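Local atomic coordinates of START domain-containing protein 10 (Homo sapiens, PDB entry 6SER), a protein that transfers phosphatidylcholine and phosphatidylethanolamine between membranes, preferring species with a palmitoyl or stearoyl chain at sn-1 and an unsaturated chain at sn-2. Residues K123-S135 with V150-A164. Residues are numbered along the deposited sequence; the frame is centred on the assembly and turned at random.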
loop_
_atom_site.group_PDB
_atom_site.type_symbol
_atom_site.label_atom_id
_atom_site.label_comp_id
_atom_site.label_asym_id
_atom_site.label_seq_id
_atom_site.Cartn_x
_atom_site.Cartn_y
_atom_site.Cartn_z
ATOM N N LYS A 123 21.682 5.662 5.163
ATOM C CA LYS A 123 22.872 6.111 4.401
ATOM C C LYS A 123 23.861 5.148 3.771
ATOM O O LYS A 123 24.618 5.687 3.002
ATOM C CB LYS A 123 23.585 7.333 4.938
ATOM C CG LYS A 123 22.670 8.535 5.000
ATOM C CD LYS A 123 22.118 8.883 3.657
ATOM C CE LYS A 123 23.128 9.448 2.687
ATOM N NZ LYS A 123 22.554 9.944 1.415
ATOM N N PRO A 124 24.104 3.881 4.120
ATOM C CA PRO A 124 24.869 3.093 3.193
ATOM C C PRO A 124 23.875 2.765 2.058
ATOM O O PRO A 124 24.225 2.777 0.955
ATOM C CB PRO A 124 25.395 1.915 3.997
ATOM C CG PRO A 124 24.838 2.111 5.358
ATOM C CD PRO A 124 23.869 3.269 5.382
ATOM N N LEU A 125 22.628 2.515 2.403
ATOM C CA LEU A 125 21.633 2.155 1.380
ATOM C C LEU A 125 21.217 3.365 0.573
ATOM O O LEU A 125 21.287 4.454 1.049
ATOM C CB LEU A 125 20.409 1.576 2.062
ATOM C CG LEU A 125 20.626 0.311 2.863
ATOM C CD1 LEU A 125 19.465 0.109 3.766
ATOM C CD2 LEU A 125 20.794 -0.886 1.976
ATOM N N LYS A 126 20.787 3.124 -0.633
ATOM C CA LYS A 126 20.268 4.278 -1.375
ATOM C C LYS A 126 18.754 4.430 -1.165
ATOM O O LYS A 126 18.151 3.572 -0.618
ATOM C CB LYS A 126 20.947 4.457 -2.726
ATOM C CG LYS A 126 20.521 3.635 -3.896
ATOM C CD LYS A 126 21.699 3.317 -4.778
ATOM C CE LYS A 126 22.301 4.471 -5.519
ATOM N NZ LYS A 126 22.624 4.136 -6.905
ATOM N N ASN A 127 18.217 5.562 -1.562
ATOM C CA ASN A 127 16.770 5.793 -1.473
ATOM C C ASN A 127 16.076 4.954 -2.539
ATOM O O ASN A 127 16.673 4.610 -3.484
ATOM C CB ASN A 127 16.438 7.278 -1.533
ATOM C CG ASN A 127 17.102 8.102 -0.465
ATOM O OD1 ASN A 127 17.257 7.679 0.643
ATOM N ND2 ASN A 127 17.470 9.304 -0.797
ATOM N N ARG A 128 14.818 4.656 -2.329
ATOM C CA ARG A 128 14.040 3.749 -3.183
ATOM C C ARG A 128 12.820 4.438 -3.766
ATOM O O ARG A 128 12.378 5.332 -3.215
ATOM C CB ARG A 128 13.605 2.560 -2.354
ATOM C CG ARG A 128 14.514 1.367 -2.529
ATOM C CD ARG A 128 15.312 1.019 -1.329
ATOM N NE ARG A 128 16.039 -0.141 -1.714
ATOM C CZ ARG A 128 17.291 -0.351 -1.469
ATOM N NH1 ARG A 128 17.980 0.491 -0.762
ATOM N NH2 ARG A 128 17.832 -1.421 -1.927
ATOM N N ASP A 129 12.327 3.939 -4.867
ATOM C CA ASP A 129 11.115 4.436 -5.529
ATOM C C ASP A 129 10.343 3.285 -6.148
ATOM O O ASP A 129 10.908 2.333 -6.466
ATOM C CB ASP A 129 11.390 5.607 -6.469
ATOM C CG ASP A 129 12.180 5.341 -7.720
ATOM O OD1 ASP A 129 12.726 4.296 -7.863
ATOM O OD2 ASP A 129 12.241 6.200 -8.479
ATOM N N VAL A 130 9.068 3.484 -6.299
ATOM C CA VAL A 130 8.138 2.525 -6.907
ATOM C C VAL A 130 7.160 3.235 -7.815
ATOM O O VAL A 130 6.810 4.322 -7.571
ATOM C CB VAL A 130 7.360 1.722 -5.861
ATOM C CG1 VAL A 130 8.205 0.679 -5.217
ATOM C CG2 VAL A 130 6.696 2.574 -4.825
ATOM N N ILE A 131 6.811 2.549 -8.873
ATOM C CA ILE A 131 5.706 2.928 -9.741
ATOM C C ILE A 131 4.683 1.817 -9.609
ATOM O O ILE A 131 5.005 0.655 -9.882
ATOM C CB ILE A 131 6.159 3.064 -11.206
ATOM C CG1 ILE A 131 7.346 4.021 -11.339
ATOM C CG2 ILE A 131 5.005 3.475 -12.095
ATOM C CD1 ILE A 131 6.955 5.436 -11.297
ATOM N N THR A 132 3.460 2.150 -9.198
ATOM C CA THR A 132 2.457 1.133 -8.905
ATOM C C THR A 132 1.132 1.446 -9.587
ATOM O O THR A 132 0.771 2.610 -9.774
ATOM C CB THR A 132 2.216 0.994 -7.389
ATOM O OG1 THR A 132 1.883 2.274 -6.844
ATOM C CG2 THR A 132 3.454 0.458 -6.683
ATOM N N LEU A 133 0.414 0.390 -9.959
ATOM C CA LEU A 133 -0.987 0.499 -10.329
ATOM C C LEU A 133 -1.815 0.248 -9.076
ATOM O O LEU A 133 -1.693 -0.806 -8.448
ATOM C CB LEU A 133 -1.341 -0.488 -11.439
ATOM C CG LEU A 133 -2.729 -0.410 -12.093
ATOM C CD1 LEU A 133 -2.706 -1.193 -13.381
ATOM C CD2 LEU A 133 -3.838 -0.963 -11.200
ATOM N N ARG A 134 -2.635 1.217 -8.707
ATOM C CA ARG A 134 -3.436 1.171 -7.493
ATOM C C ARG A 134 -4.902 1.088 -7.882
ATOM O O ARG A 134 -5.332 1.752 -8.832
ATOM C CB ARG A 134 -3.183 2.428 -6.629
ATOM C CG ARG A 134 -3.830 2.415 -5.255
ATOM C CD ARG A 134 -3.327 3.568 -4.385
ATOM N NE ARG A 134 -3.942 4.859 -4.717
ATOM C CZ ARG A 134 -3.402 5.778 -5.521
ATOM N NH1 ARG A 134 -4.041 6.927 -5.748
ATOM N NH2 ARG A 134 -2.228 5.559 -6.102
ATOM N N SER A 135 -5.674 0.277 -7.155
ATOM C CA SER A 135 -7.115 0.236 -7.363
ATOM C C SER A 135 -7.840 0.037 -6.042
ATOM O O SER A 135 -7.334 -0.627 -5.135
ATOM C CB SER A 135 -7.520 -0.866 -8.331
ATOM O OG SER A 135 -8.862 -0.665 -8.747
ATOM N N VAL A 150 4.468 -1.492 -11.648
ATOM C CA VAL A 150 4.223 -1.459 -13.080
ATOM C C VAL A 150 5.296 -0.571 -13.700
ATOM O O VAL A 150 6.012 0.148 -13.001
ATOM C CB VAL A 150 2.793 -0.949 -13.378
ATOM C CG1 VAL A 150 2.751 0.579 -13.389
ATOM C CG2 VAL A 150 2.280 -1.522 -14.661
ATOM N N LYS A 151 5.427 -0.623 -15.020
ATOM C CA LYS A 151 6.391 0.213 -15.721
ATOM C C LYS A 151 5.660 1.263 -16.539
ATOM O O LYS A 151 4.731 0.940 -17.288
ATOM C CB LYS A 151 7.306 -0.626 -16.617
ATOM C CG LYS A 151 8.182 -1.594 -15.837
ATOM C CD LYS A 151 8.992 -2.491 -16.767
ATOM C CE LYS A 151 10.464 -2.177 -16.726
ATOM N NZ LYS A 151 11.264 -3.349 -17.193
ATOM N N HIS A 152 6.069 2.516 -16.373
ATOM C CA HIS A 152 5.516 3.628 -17.123
ATOM C C HIS A 152 6.632 4.248 -17.953
ATOM O O HIS A 152 7.645 4.681 -17.379
ATOM C CB HIS A 152 4.901 4.660 -16.176
ATOM C CG HIS A 152 4.187 5.772 -16.873
ATOM N ND1 HIS A 152 4.820 6.635 -17.742
ATOM C CD2 HIS A 152 2.892 6.171 -16.820
ATOM C CE1 HIS A 152 3.947 7.514 -18.198
ATOM N NE2 HIS A 152 2.769 7.254 -17.655
ATOM N N PRO A 153 6.481 4.339 -19.281
ATOM C CA PRO A 153 7.628 4.698 -20.136
ATOM C C PRO A 153 8.279 6.020 -19.773
ATOM O O PRO A 153 9.469 6.201 -20.035
ATOM C CB PRO A 153 7.014 4.748 -21.544
ATOM C CG PRO A 153 5.729 4.007 -21.445
ATOM C CD PRO A 153 5.235 4.211 -20.052
ATOM N N LYS A 154 7.556 6.943 -19.160
ATOM C CA LYS A 154 8.156 8.209 -18.768
ATOM C C LYS A 154 8.765 8.173 -17.372
ATOM O O LYS A 154 9.270 9.195 -16.901
ATOM C CB LYS A 154 7.110 9.321 -18.851
ATOM C CG LYS A 154 6.391 9.366 -20.193
ATOM C CD LYS A 154 5.476 10.581 -20.293
ATOM C CE LYS A 154 3.976 10.188 -20.231
ATOM N NZ LYS A 154 3.638 9.171 -21.250
ATOM N N TYR A 155 8.736 7.032 -16.690
ATOM C CA TYR A 155 9.307 6.917 -15.350
ATOM C C TYR A 155 10.271 5.739 -15.310
ATOM O O TYR A 155 10.033 4.751 -14.606
ATOM C CB TYR A 155 8.205 6.791 -14.297
ATOM C CG TYR A 155 7.395 8.058 -14.183
ATOM C CD1 TYR A 155 7.656 8.992 -13.188
ATOM C CD2 TYR A 155 6.396 8.346 -15.102
ATOM C CE1 TYR A 155 6.934 10.162 -13.107
ATOM C CE2 TYR A 155 5.674 9.513 -15.029
ATOM C CZ TYR A 155 5.937 10.414 -14.033
ATOM O OH TYR A 155 5.192 11.577 -13.984
ATOM N N PRO A 156 11.384 5.820 -16.042
ATOM C CA PRO A 156 12.393 4.760 -15.967
ATOM C C PRO A 156 13.149 4.848 -14.655
ATOM O O PRO A 156 13.048 5.859 -13.943
ATOM C CB PRO A 156 13.305 5.064 -17.167
ATOM C CG PRO A 156 13.249 6.549 -17.273
ATOM C CD PRO A 156 11.847 6.951 -16.870
ATOM N N PRO A 157 13.915 3.821 -14.293
ATOM C CA PRO A 157 14.723 3.913 -13.073
ATOM C C PRO A 157 15.642 5.127 -13.101
ATOM O O PRO A 157 16.117 5.556 -14.154
ATOM C CB PRO A 157 15.535 2.609 -13.082
ATOM C CG PRO A 157 14.735 1.662 -13.932
ATOM C CD PRO A 157 14.094 2.528 -14.981
ATOM N N ARG A 158 15.904 5.667 -11.924
ATOM C CA ARG A 158 16.838 6.768 -11.754
ATOM C C ARG A 158 18.131 6.252 -11.151
ATOM O O ARG A 158 18.104 5.445 -10.220
ATOM C CB ARG A 158 16.250 7.841 -10.845
ATOM C CG ARG A 158 15.284 8.746 -11.549
ATOM C CD ARG A 158 14.190 9.175 -10.605
ATOM N NE ARG A 158 14.729 9.852 -9.433
ATOM C CZ ARG A 158 15.081 11.132 -9.400
ATOM N NH1 ARG A 158 14.946 11.879 -10.488
ATOM N NH2 ARG A 158 15.565 11.663 -8.283
ATOM N N LYS A 159 19.263 6.747 -11.660
ATOM C CA LYS A 159 20.544 6.198 -11.227
ATOM C C LYS A 159 20.763 6.408 -9.734
ATOM O O LYS A 159 21.436 5.595 -9.091
ATOM C CB LYS A 159 21.696 6.809 -12.031
ATOM C CG LYS A 159 22.218 8.110 -11.454
ATOM C CD LYS A 159 23.588 8.464 -11.994
ATOM C CE LYS A 159 23.508 8.932 -13.428
ATOM N NZ LYS A 159 24.743 9.670 -13.811
ATOM N N ASP A 160 20.179 7.463 -9.155
ATOM C CA ASP A 160 20.379 7.764 -7.740
ATOM C C ASP A 160 19.454 6.981 -6.810
ATOM O O ASP A 160 19.680 6.989 -5.592
ATOM C CB ASP A 160 20.204 9.267 -7.495
ATOM C CG ASP A 160 18.990 9.840 -8.208
ATOM O OD1 ASP A 160 18.151 10.473 -7.538
ATOM O OD2 ASP A 160 18.869 9.647 -9.437
ATOM N N LEU A 161 18.444 6.293 -7.343
ATOM C CA LEU A 161 17.460 5.585 -6.532
ATOM C C LEU A 161 17.356 4.139 -6.988
ATOM O O LEU A 161 17.385 3.851 -8.185
ATOM C CB LEU A 161 16.060 6.226 -6.634
ATOM C CG LEU A 161 15.655 7.462 -5.825
ATOM C CD1 LEU A 161 16.630 7.713 -4.721
ATOM C CD2 LEU A 161 15.581 8.657 -6.723
ATOM N N VAL A 162 17.126 3.264 -6.045
ATOM C CA VAL A 162 16.909 1.856 -6.393
ATOM C C VAL A 162 15.439 1.701 -6.725
ATOM O O VAL A 162 14.681 2.116 -5.976
ATOM C CB VAL A 162 17.311 0.952 -5.227
ATOM C CG1 VAL A 162 16.919 -0.475 -5.470
ATOM C CG2 VAL A 162 18.783 1.059 -4.967
ATOM N N ARG A 163 15.113 1.160 -7.869
ATOM C CA ARG A 163 13.707 0.911 -8.198
ATOM C C ARG A 163 13.260 -0.375 -7.541
ATOM O O ARG A 163 13.638 -1.365 -7.943
ATOM C CB ARG A 163 13.443 0.864 -9.692
ATOM C CG ARG A 163 11.972 0.702 -10.015
ATOM C CD ARG A 163 11.320 1.979 -9.612
ATOM N NE ARG A 163 11.053 2.461 -10.896
ATOM C CZ ARG A 163 11.401 3.566 -11.444
ATOM N NH1 ARG A 163 12.024 4.515 -10.812
ATOM N NH2 ARG A 163 11.037 3.740 -12.667
ATOM N N ALA A 164 12.424 -0.277 -6.548
ATOM C CA ALA A 164 11.863 -1.437 -5.865
ATOM C C ALA A 164 10.655 -1.946 -6.629
ATOM O O ALA A 164 10.208 -1.339 -7.538
ATOM C CB ALA A 164 11.515 -1.063 -4.478
HETATM O O HOH W 1 19.622 7.614 -2.942
HETATM O O HOH W 2 14.921 4.378 -9.695
HETATM O O HOH W 3 8.108 -0.245 -8.923
#
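Ile131, Asp129 and Val162 carry the contact, in which strand 127-139, in the curved sheet of the START domain's helix-grip fold, pairs with two strands: antiparallel to strand 142-151 in a hairpin, and parallel to strand 161-175 after the intervening loop. Three backbone bonds make the parallel pairing: Val162 N donates to Asn127 O (2.9 Å), Asp129 N to Val162 O, and Ala164 N to Asp129 O. Further along, Val150 N binds Ile131 O from the hairpin strand. Ile131 fills the angle between the two partners. Its CG1 lies beside the backbone N (chi1 -54°) and sits over one face of the Arg163 guanidinium, while CD1 reaches Tyr155 CB at 3.5 Å and the CG2 branch meets Val150 CG1 at 3.9 Å. Tyr155 in turn packs on Phe103 and Ile105 of strand 99-109. Val162 lies alongside Arg128, its CG1 3.8 Å from Arg128 NH2, which is hydrogen-bonded to Pro191 O; the CG2 methyl presses tightly on Lys126 CG (3.3 Å). Water 2 accepts from Arg158 N and lies within bonding distance of Asp129 OD1 and Leu161 O. The Asp129 carboxylate, also bound through OD2 by Tyr116 OH, forms a salt bridge with Arg163: NH1 reaches OD2 in a weak, bent bond (2.9 Å) and gives OD1 a nearly straight one (3.0 Å, 177°), lying within the guanidinium plane but meeting OD1 from above the carboxylate plane.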